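Local coordinates for hypothetical 33.3 KDA protein IN ade3-ser2 intergenic region (Saccharomyces cerevisiae, PDB 1ODF) that is probably an ATP-dependent kinase, close in structure to bacterial pantothenate kinase, that phosphorylates a substrate not yet identified, at residues T76-D79 with Q80-L83; W220-Q223 with Q224-L228; E57-G60 with G61-I65; A243-D246 with R247-S251. One frame throughout, in Å; residues are numbered along the deposited sequence.

From the N terminus the order is contact 3, contact 1, contact 2, contact 4. Each is a local contact within one continuous run of chain, so they lie in series and none nests in or crosses another. Contact 3 turns the chain from helix 44-59 toward strand 65-69, an outermost strand of the mixed sheet. Contact 1 opens helix 77-86, about 37 Å away between centres. Contact 2 lies within helix 216-232, and contact 4 at the joint of helices 238-246 and 249-262. Only these last two touch, where Arg221 meets Phe244; the centres of the two contacts are about 16 Å apart. Contact 3 is on the opposite side of the chain's centre from contact 4.

Contact 1: T76-D79 with Q80-L83; sequences THED and QLKL
Four successive i to i+4 backbone bonds join 76-79 to 80-83 and define the start of helix 77-86, with Thr76 as its N-cap. The first, Gln80 N to Thr76 O, measures 2.9 Å; Leu81 N to His77 O and Lys82 N to Glu78 O follow, and Leu83 N to Asp79 O closes the series at 2.8 Å. The cap itself is Asp79 N donating to Thr76 OG1 at 3.1 Å, with an N-H...O angle of 154°. That hydroxyl in turn donates to Asp79 OD2 at 2.9 Å, arriving from above the carboxylate plane. Thr76 OG1, bonded to both the N-H and the carboxylate of Asp79, is thus held in its rotation. With CG anti to the backbone N (chi1 177°), the His77 imidazole swings back toward Leu81, whose CD1 lies 3.4 Å from His77 CE1. The ring is further anchored by a hydrogen bond from NE2 to Glu139 and by stacking on Phe136. Leu81 CD1 also meets Glu78 OE2 at 3.7 Å, the two side chains crossing nearly at right angles. Lys82 runs beside Asp79 in the same direction, yet it is the methylene CE that approaches Asp79 OD1, at 3.5 Å, while NZ remains 4.7 Å from that oxygen.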
loop_
_atom_site.group_PDB
_atom_site.type_symbol
_atom_site.label_atom_id
_atom_site.label_comp_id
_atom_site.label_asym_id
_atom_site.label_seq_id
_atom_site.Cartn_x
_atom_site.Cartn_y
_atom_site.Cartn_z
ATOM N N THR A 76 0.004 17.518 -0.031
ATOM C CA THR A 76 0.560 18.457 -0.994
ATOM C C THR A 76 1.909 18.860 -0.405
ATOM O O THR A 76 2.094 18.819 0.819
ATOM C CB THR A 76 -0.307 19.715 -1.134
ATOM O OG1 THR A 76 -0.526 20.290 0.161
ATOM C CG2 THR A 76 -1.639 19.372 -1.782
ATOM N N HIS A 77 2.855 19.235 -1.259
ATOM C CA HIS A 77 4.170 19.624 -0.763
ATOM C C HIS A 77 4.027 20.618 0.382
ATOM O O HIS A 77 4.746 20.540 1.376
ATOM C CB HIS A 77 5.011 20.227 -1.892
ATOM C CG HIS A 77 6.356 20.708 -1.449
ATOM N ND1 HIS A 77 6.570 21.981 -0.965
ATOM C CD2 HIS A 77 7.554 20.078 -1.391
ATOM C CE1 HIS A 77 7.841 22.114 -0.628
ATOM N NE2 HIS A 77 8.460 20.974 -0.876
ATOM N N GLU A 78 3.072 21.531 0.240
ATOM C CA GLU A 78 2.826 22.548 1.249
ATOM C C GLU A 78 2.338 21.972 2.572
ATOM O O GLU A 78 2.793 22.382 3.639
ATOM C CB GLU A 78 1.803 23.563 0.740
ATOM C CG GLU A 78 1.664 24.755 1.657
ATOM C CD GLU A 78 2.983 25.489 1.809
ATOM O OE1 GLU A 78 3.166 26.204 2.819
ATOM O OE2 GLU A 78 3.839 25.348 0.906
ATOM N N ASP A 79 1.402 21.029 2.508
ATOM C CA ASP A 79 0.887 20.428 3.728
ATOM C C ASP A 79 1.943 19.584 4.423
ATOM O O ASP A 79 1.954 19.487 5.649
ATOM C CB ASP A 79 -0.357 19.579 3.441
ATOM C CG ASP A 79 -1.620 20.417 3.345
ATOM O OD1 ASP A 79 -1.821 21.291 4.218
ATOM O OD2 ASP A 79 -2.417 20.198 2.408
ATOM N N GLN A 80 2.829 18.971 3.649
ATOM C CA GLN A 80 3.879 18.159 4.249
ATOM C C GLN A 80 4.807 19.093 5.025
ATOM O O GLN A 80 5.296 18.749 6.103
ATOM C CB GLN A 80 4.665 17.402 3.178
ATOM C CG GLN A 80 5.828 16.570 3.724
ATOM C CD GLN A 80 5.396 15.502 4.729
ATOM O OE1 GLN A 80 5.813 15.518 5.890
ATOM N NE2 GLN A 80 4.563 14.565 4.279
ATOM N N LEU A 81 5.037 20.286 4.480
ATOM C CA LEU A 81 5.891 21.261 5.153
ATOM C C LEU A 81 5.249 21.616 6.486
ATOM O O LEU A 81 5.935 21.757 7.502
ATOM C CB LEU A 81 6.049 22.522 4.301
ATOM C CG LEU A 81 6.811 22.347 2.985
ATOM C CD1 LEU A 81 6.895 23.690 2.280
ATOM C CD2 LEU A 81 8.209 21.779 3.255
ATOM N N LYS A 82 3.925 21.753 6.465
ATOM C CA LYS A 82 3.152 22.069 7.660
ATOM C C LYS A 82 3.296 20.913 8.640
ATOM O O LYS A 82 3.438 21.115 9.841
ATOM C CB LYS A 82 1.674 22.260 7.300
ATOM C CG LYS A 82 0.742 22.351 8.508
ATOM C CD LYS A 82 -0.660 21.807 8.187
ATOM C CE LYS A 82 -1.494 22.768 7.344
ATOM N NZ LYS A 82 -1.881 23.986 8.122
ATOM N N LEU A 83 3.259 19.696 8.115
ATOM C CA LEU A 83 3.392 18.506 8.940
ATOM C C LEU A 83 4.788 18.422 9.555
ATOM O O LEU A 83 4.947 17.951 10.682
ATOM C CB LEU A 83 3.134 17.249 8.110
ATOM C CG LEU A 83 3.181 15.954 8.929
ATOM C CD1 LEU A 83 1.977 15.916 9.868
ATOM C CD2 LEU A 83 3.191 14.739 8.005
#

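Contact 2: W220-Q223 with Q224-L228; sequences WRLQ and QEHEL
Helix 216-232 passes close to the predicted ATP-binding loop, the Trp220 side chain lying about 4 Å from Gly41, and carries an i to i+4 salt bridge between Arg221 and Glu225 on the flank facing helix 238-246. Beneath, Glu225 N bonds Arg221 O at 3.1 Å. Arg221 leaves with CG anti to its N and then bends at chi2 (52°), which brings the guanidinium toward Glu225. Its NH1 lies 3.6 Å from Glu225 OE1, a long pairing in which OE1 sits at the guanidinium edge, in its plane, although the carboxylate is turned 77° from that plane. Gln224 OE1 comes instead over a guanidinium face, 2.9 Å from Arg221 NE, at an angle too poor for a hydrogen bond. Glu225 OE2 is held by Met236 N, and the guanidinium makes a cation-pi contact with Phe244. Were Arg221 a leucine, Glu225 OE1 would probably lose its charged mate and the Phe244 ring its cation. One residue along, the next i to i+4 pair brings a face of the His226 ring to Leu222 O, 3.1 Å from His226 CG, while NE2 bonds Asp238. Arg221, Leu222 and Glu225 all touch Val241, packing consecutive helices together beside the predicted ATP site.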
loop_
_atom_site.group_PDB
_atom_site.type_symbol
_atom_site.label_atom_id
_atom_site.label_comp_id
_atom_site.label_asym_id
_atom_site.label_seq_id
_atom_site.Cartn_x
_atom_site.Cartn_y
_atom_site.Cartn_z
ATOM N N TRP A 220 17.345 -4.902 -1.576
ATOM C CA TRP A 220 16.559 -4.481 -2.727
ATOM C C TRP A 220 16.693 -2.997 -3.058
ATOM O O TRP A 220 16.697 -2.618 -4.228
ATOM C CB TRP A 220 15.087 -4.828 -2.514
ATOM C CG TRP A 220 14.823 -6.296 -2.363
ATOM C CD1 TRP A 220 15.535 -7.318 -2.922
ATOM C CD2 TRP A 220 13.728 -6.906 -1.667
ATOM N NE1 TRP A 220 14.950 -8.525 -2.624
ATOM C CE2 TRP A 220 13.839 -8.301 -1.855
ATOM C CE3 TRP A 220 12.663 -6.408 -0.905
ATOM C CZ2 TRP A 220 12.924 -9.206 -1.309
ATOM C CZ3 TRP A 220 11.752 -7.310 -0.362
ATOM C CH2 TRP A 220 11.891 -8.694 -0.568
ATOM N N ARG A 221 16.798 -2.149 -2.043
ATOM C CA ARG A 221 16.931 -0.724 -2.313
ATOM C C ARG A 221 18.370 -0.345 -2.682
ATOM O O ARG A 221 18.593 0.617 -3.420
ATOM C CB ARG A 221 16.457 0.106 -1.120
ATOM C CG ARG A 221 16.369 1.598 -1.437
ATOM C CD ARG A 221 15.540 1.841 -2.705
ATOM N NE ARG A 221 15.763 3.174 -3.259
ATOM C CZ ARG A 221 15.086 4.265 -2.909
ATOM N NH1 ARG A 221 15.376 5.432 -3.471
ATOM N NH2 ARG A 221 14.106 4.190 -2.020
ATOM N N LEU A 222 19.341 -1.098 -2.171
ATOM C CA LEU A 222 20.745 -0.844 -2.483
ATOM C C LEU A 222 20.951 -1.128 -3.963
ATOM O O LEU A 222 21.678 -0.410 -4.653
ATOM C CB LEU A 222 21.664 -1.749 -1.653
ATOM C CG LEU A 222 21.962 -1.296 -0.219
ATOM C CD1 LEU A 222 22.428 -2.482 0.618
ATOM C CD2 LEU A 222 23.010 -0.189 -0.239
ATOM N N GLN A 223 20.298 -2.181 -4.444
ATOM C CA GLN A 223 20.393 -2.563 -5.841
ATOM C C GLN A 223 19.820 -1.454 -6.709
ATOM O O GLN A 223 20.494 -0.942 -7.602
ATOM C CB GLN A 223 19.619 -3.858 -6.090
ATOM C CG GLN A 223 19.419 -4.187 -7.567
ATOM C CD GLN A 223 18.323 -5.223 -7.804
ATOM O OE1 GLN A 223 17.923 -5.470 -8.948
ATOM N NE2 GLN A 223 17.833 -5.834 -6.724
ATOM N N GLN A 224 18.573 -1.087 -6.430
ATOM C CA GLN A 224 17.870 -0.052 -7.182
ATOM C C GLN A 224 18.686 1.236 -7.331
ATOM O O GLN A 224 18.799 1.790 -8.425
ATOM C CB GLN A 224 16.532 0.258 -6.501
ATOM C CG GLN A 224 15.608 1.156 -7.310
ATOM C CD GLN A 224 14.307 1.485 -6.583
ATOM O OE1 GLN A 224 14.297 2.202 -5.579
ATOM N NE2 GLN A 224 13.201 0.957 -7.093
ATOM N N GLU A 225 19.261 1.698 -6.226
ATOM C CA GLU A 225 20.042 2.928 -6.222
ATOM C C GLU A 225 21.362 2.828 -7.001
ATOM O O GLU A 225 21.800 3.798 -7.623
ATOM C CB GLU A 225 20.325 3.354 -4.778
ATOM C CG GLU A 225 20.514 4.852 -4.610
ATOM C CD GLU A 225 19.203 5.618 -4.725
ATOM O OE1 GLU A 225 18.305 5.175 -5.475
ATOM O OE2 GLU A 225 19.078 6.674 -4.071
ATOM N N HIS A 226 21.997 1.661 -6.957
ATOM C CA HIS A 226 23.258 1.453 -7.664
ATOM C C HIS A 226 23.034 1.564 -9.167
ATOM O O HIS A 226 23.885 2.078 -9.903
ATOM C CB HIS A 226 23.846 0.078 -7.324
ATOM C CG HIS A 226 24.470 0.005 -5.964
ATOM N ND1 HIS A 226 24.923 -1.178 -5.416
ATOM C CD2 HIS A 226 24.718 0.966 -5.041
ATOM C CE1 HIS A 226 25.423 -0.940 -4.215
ATOM N NE2 HIS A 226 25.310 0.352 -3.964
ATOM N N GLU A 227 21.876 1.090 -9.611
ATOM C CA GLU A 227 21.526 1.127 -11.022
ATOM C C GLU A 227 21.266 2.563 -11.471
ATOM O O GLU A 227 21.665 2.957 -12.566
ATOM C CB GLU A 227 20.305 0.251 -11.253
ATOM C CG GLU A 227 20.422 -1.052 -10.488
ATOM C CD GLU A 227 19.232 -1.965 -10.663
ATOM O OE1 GLU A 227 18.086 -1.471 -10.589
ATOM O OE2 GLU A 227 19.449 -3.180 -10.861
ATOM N N LEU A 228 20.612 3.347 -10.617
ATOM C CA LEU A 228 20.330 4.741 -10.941
ATOM C C LEU A 228 21.639 5.513 -11.094
ATOM O O LEU A 228 21.812 6.287 -12.039
ATOM C CB LEU A 228 19.488 5.396 -9.845
ATOM C CG LEU A 228 19.298 6.915 -10.007
ATOM C CD1 LEU A 228 18.503 7.206 -11.282
ATOM C CD2 LEU A 228 18.589 7.492 -8.783
#

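Contact 3: E57-G60 with G61-I65; sequences EKYG and GEKSI
Tyr59 and Lys63 lie side by side and point the same way. The turn between them sets their CB atoms together, 3.9 Å apart, and from there like chi1 values (-60° and -64°), with CG in each anti to the carbonyl carbon, are consistent with the shared course. Lys63 CG comes 4.0 Å from Tyr59 CD2, obliquely to the ring. The pairing has a common target: Tyr59 meets Phe24 of helix 8-24 edge-to-face, and Lys63 makes a cation-pi contact with the same phenylalanine. The alignment follows from a beta turn over 59-62 at the C-terminal end of helix 44-59. Its hydrogen bond, Glu62 N to Tyr59 O, is 2.7 Å long with an N-H...O angle of 164°. Gly60 takes positive phi and Gly61 has psi close to zero, a combination close to type II′. This turn belongs to the beta-alpha-beta crossover from strand 32-37 through helix 44-59 to strand 65-69, parallel strands separated in the sheet by 155-160. Glu62, which closes the turn, keeps its CB 3.6 Å from Tyr59 O. Then Ser64 N bonds Asp154 and its OG bonds Lys150 O, tying the loop to residues 150-154, just before strand 155-160.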
loop_
_atom_site.group_PDB
_atom_site.type_symbol
_atom_site.label_atom_id
_atom_site.label_comp_id
_atom_site.label_asym_id
_atom_site.label_seq_id
_atom_site.Cartn_x
_atom_site.Cartn_y
_atom_site.Cartn_z
ATOM N N GLU A 57 -8.610 -6.059 -19.316
ATOM C CA GLU A 57 -8.737 -6.850 -20.531
ATOM C C GLU A 57 -9.848 -7.877 -20.409
ATOM O O GLU A 57 -10.588 -8.107 -21.359
ATOM C CB GLU A 57 -7.423 -7.562 -20.849
ATOM C CG GLU A 57 -6.266 -6.619 -21.140
ATOM C CD GLU A 57 -4.991 -7.360 -21.500
ATOM O OE1 GLU A 57 -4.544 -8.204 -20.688
ATOM O OE2 GLU A 57 -4.437 -7.096 -22.594
ATOM N N LYS A 58 -9.968 -8.494 -19.238
ATOM C CA LYS A 58 -10.998 -9.501 -19.026
ATOM C C LYS A 58 -12.408 -8.915 -19.026
ATOM O O LYS A 58 -13.268 -9.358 -19.781
ATOM C CB LYS A 58 -10.760 -10.232 -17.702
ATOM C CG LYS A 58 -9.499 -11.089 -17.660
ATOM C CD LYS A 58 -9.846 -12.555 -17.425
ATOM C CE LYS A 58 -10.659 -12.743 -16.149
ATOM N NZ LYS A 58 -11.184 -14.136 -16.013
ATOM N N TYR A 59 -12.636 -7.910 -18.190
ATOM C CA TYR A 59 -13.958 -7.305 -18.068
ATOM C C TYR A 59 -14.174 -6.042 -18.897
ATOM O O TYR A 59 -15.312 -5.611 -19.104
ATOM C CB TYR A 59 -14.247 -7.028 -16.592
ATOM C CG TYR A 59 -14.217 -8.287 -15.751
ATOM C CD1 TYR A 59 -13.049 -8.698 -15.102
ATOM C CD2 TYR A 59 -15.347 -9.105 -15.660
ATOM C CE1 TYR A 59 -13.006 -9.903 -14.384
ATOM C CE2 TYR A 59 -15.319 -10.302 -14.953
ATOM C CZ TYR A 59 -14.152 -10.702 -14.318
ATOM O OH TYR A 59 -14.146 -11.897 -13.630
ATOM N N GLY A 60 -13.079 -5.458 -19.370
ATOM C CA GLY A 60 -13.159 -4.261 -20.185
ATOM C C GLY A 60 -14.364 -3.374 -19.953
ATOM O O GLY A 60 -14.449 -2.687 -18.932
ATOM N N GLY A 61 -15.306 -3.407 -20.891
ATOM C CA GLY A 61 -16.489 -2.560 -20.804
ATOM C C GLY A 61 -17.683 -2.999 -19.970
ATOM O O GLY A 61 -18.669 -2.268 -19.887
ATOM N N GLU A 62 -17.618 -4.170 -19.351
ATOM C CA GLU A 62 -18.740 -4.639 -18.548
ATOM C C GLU A 62 -18.601 -4.276 -17.068
ATOM O O GLU A 62 -19.546 -4.432 -16.290
ATOM C CB GLU A 62 -18.888 -6.150 -18.700
ATOM C CG GLU A 62 -19.197 -6.602 -20.123
ATOM C CD GLU A 62 -20.468 -5.976 -20.665
ATOM O OE1 GLU A 62 -21.491 -6.001 -19.948
ATOM O OE2 GLU A 62 -20.447 -5.467 -21.809
ATOM N N LYS A 63 -17.426 -3.780 -16.692
ATOM C CA LYS A 63 -17.153 -3.411 -15.306
ATOM C C LYS A 63 -16.239 -2.188 -15.218
ATOM O O LYS A 63 -15.374 -1.995 -16.070
ATOM C CB LYS A 63 -16.486 -4.588 -14.575
ATOM C CG LYS A 63 -17.346 -5.842 -14.443
ATOM C CD LYS A 63 -18.506 -5.625 -13.469
ATOM C CE LYS A 63 -19.319 -6.903 -13.303
ATOM N NZ LYS A 63 -20.446 -6.727 -12.348
ATOM N N SER A 64 -16.432 -1.370 -14.185
ATOM C CA SER A 64 -15.595 -0.188 -13.974
ATOM C C SER A 64 -14.446 -0.567 -13.033
ATOM O O SER A 64 -14.673 -0.911 -11.870
ATOM C CB SER A 64 -16.414 0.949 -13.352
ATOM O OG SER A 64 -15.583 2.061 -13.056
ATOM N N ILE A 65 -13.218 -0.497 -13.536
ATOM C CA ILE A 65 -12.041 -0.856 -12.747
ATOM C C ILE A 65 -11.195 0.353 -12.344
ATOM O O ILE A 65 -10.755 1.121 -13.190
ATOM C CB ILE A 65 -11.110 -1.828 -13.528
ATOM C CG1 ILE A 65 -11.927 -2.967 -14.155
ATOM C CG2 ILE A 65 -10.039 -2.391 -12.591
ATOM C CD1 ILE A 65 -12.630 -3.870 -13.159
#

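Contact 4: A243-D246 with R247-S251; sequences AFVD and RYMPS
This is a local contact, with side chains paired i to i+4, across the joint between helices 238-246 and 249-262. It lies beside the predicted ATP-binding loop, whose Gln40 touches Tyr248. At the joint the backbone pattern changes, i to i+3 bonds at Arg247 and Tyr248 standing alongside an i to i+4 bond at Met249. Arg247 N donates to Phe244 O at 3.1 Å, from above the carbonyl plane. Val245 O takes two donors, Tyr248 N at 2.8 Å, also from above its plane, and Met249 N at 3.1 Å, nearly in line with the carbonyl. The rings of Phe244 and Tyr248 meet in an oblique pairing, centroids 5.3 Å apart and planes at 46°. Tyr248 CE2 comes over one face of Phe244, near the rim, and lies 3.7 Å from Phe244 CZ; chi1 of -63°, which sets the tyrosine CG beside its backbone N, turns the ring back there. Tyr248 also packs edge-to-face with Trp161, with a bound sulfate about 4 Å from its side chain. A serine at Tyr248 is likely to open a gap over the Phe244 face and strip Trp161 and Gln40 of their neighbour. Val245 and Met249 run alongside each other, CG1 to CE 4.0 Å, both against Val217 and Tyr218, while Asp246 OD2 bonds the Tyr218 hydroxyl. Pro250 has no N-H for Asp246 O; its CD sits 3.0 Å from that oxygen instead.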
loop_
_atom_site.group_PDB
_atom_site.type_symbol
_atom_site.label_atom_id
_atom_site.label_comp_id
_atom_site.label_asym_id
_atom_site.label_seq_id
_atom_site.Cartn_x
_atom_site.Cartn_y
_atom_site.Cartn_z
ATOM N N ALA A 243 19.985 4.886 5.813
ATOM C CA ALA A 243 19.259 5.874 6.590
ATOM C C ALA A 243 17.822 5.940 6.089
ATOM O O ALA A 243 16.885 6.103 6.873
ATOM C CB ALA A 243 19.935 7.244 6.462
ATOM N N PHE A 244 17.661 5.810 4.777
ATOM C CA PHE A 244 16.342 5.844 4.165
ATOM C C PHE A 244 15.507 4.670 4.662
ATOM O O PHE A 244 14.414 4.864 5.193
ATOM C CB PHE A 244 16.446 5.771 2.636
ATOM C CG PHE A 244 15.106 5.743 1.941
ATOM C CD1 PHE A 244 14.388 6.919 1.727
ATOM C CD2 PHE A 244 14.537 4.531 1.538
ATOM C CE1 PHE A 244 13.120 6.888 1.123
ATOM C CE2 PHE A 244 13.276 4.494 0.940
ATOM C CZ PHE A 244 12.567 5.678 0.733
ATOM N N VAL A 245 16.034 3.458 4.487
ATOM C CA VAL A 245 15.337 2.245 4.898
ATOM C C VAL A 245 15.089 2.197 6.404
ATOM O O VAL A 245 14.039 1.736 6.846
ATOM C CB VAL A 245 16.114 0.979 4.446
ATOM C CG1 VAL A 245 15.366 -0.287 4.861
ATOM C CG2 VAL A 245 16.293 1.003 2.934
ATOM N N ASP A 246 16.046 2.682 7.187
ATOM C CA ASP A 246 15.910 2.692 8.639
ATOM C C ASP A 246 14.627 3.401 9.066
ATOM O O ASP A 246 14.087 3.134 10.138
ATOM C CB ASP A 246 17.121 3.385 9.288
ATOM C CG ASP A 246 18.354 2.483 9.354
ATOM O OD1 ASP A 246 19.446 2.973 9.710
ATOM O OD2 ASP A 246 18.234 1.281 9.054
ATOM N N ARG A 247 14.147 4.315 8.227
ATOM C CA ARG A 247 12.923 5.048 8.525
ATOM C C ARG A 247 11.699 4.130 8.506
ATOM O O ARG A 247 10.715 4.391 9.193
ATOM C CB ARG A 247 12.722 6.175 7.509
ATOM C CG ARG A 247 13.486 7.448 7.815
ATOM C CD ARG A 247 13.717 8.267 6.551
ATOM N NE ARG A 247 12.494 8.542 5.791
ATOM C CZ ARG A 247 11.549 9.406 6.156
ATOM N NH1 ARG A 247 11.669 10.095 7.288
ATOM N NH2 ARG A 247 10.492 9.596 5.371
ATOM N N TYR A 248 11.769 3.055 7.728
ATOM C CA TYR A 248 10.651 2.123 7.609
ATOM C C TYR A 248 10.749 0.877 8.491
ATOM O O TYR A 248 9.731 0.299 8.865
ATOM C CB TYR A 248 10.503 1.698 6.149
ATOM C CG TYR A 248 10.166 2.837 5.220
ATOM C CD1 TYR A 248 8.850 3.079 4.833
ATOM C CD2 TYR A 248 11.167 3.675 4.718
ATOM C CE1 TYR A 248 8.532 4.127 3.965
ATOM C CE2 TYR A 248 10.863 4.725 3.854
ATOM C CZ TYR A 248 9.543 4.946 3.479
ATOM O OH TYR A 248 9.231 5.982 2.623
ATOM N N MET A 249 11.970 0.467 8.818
ATOM C CA MET A 249 12.186 -0.715 9.648
ATOM C C MET A 249 11.391 -0.782 10.955
ATOM O O MET A 249 10.924 -1.854 11.339
ATOM C CB MET A 249 13.674 -0.868 9.954
ATOM C CG MET A 249 14.447 -1.563 8.858
ATOM S SD MET A 249 13.843 -3.237 8.640
ATOM C CE MET A 249 13.647 -3.263 6.874
ATOM N N PRO A 250 11.248 0.349 11.670
ATOM C CA PRO A 250 10.482 0.285 12.924
ATOM C C PRO A 250 9.052 -0.211 12.665
ATOM O O PRO A 250 8.537 -1.074 13.384
ATOM C CB PRO A 250 10.525 1.725 13.427
ATOM C CG PRO A 250 11.866 2.207 12.924
ATOM C CD PRO A 250 11.900 1.663 11.515
ATOM N N SER A 251 8.426 0.331 11.624
ATOM C CA SER A 251 7.070 -0.073 11.264
ATOM C C SER A 251 7.013 -1.568 10.963
ATOM O O SER A 251 6.124 -2.269 11.431
ATOM C CB SER A 251 6.591 0.710 10.045
ATOM O OG SER A 251 6.412 2.070 10.377
#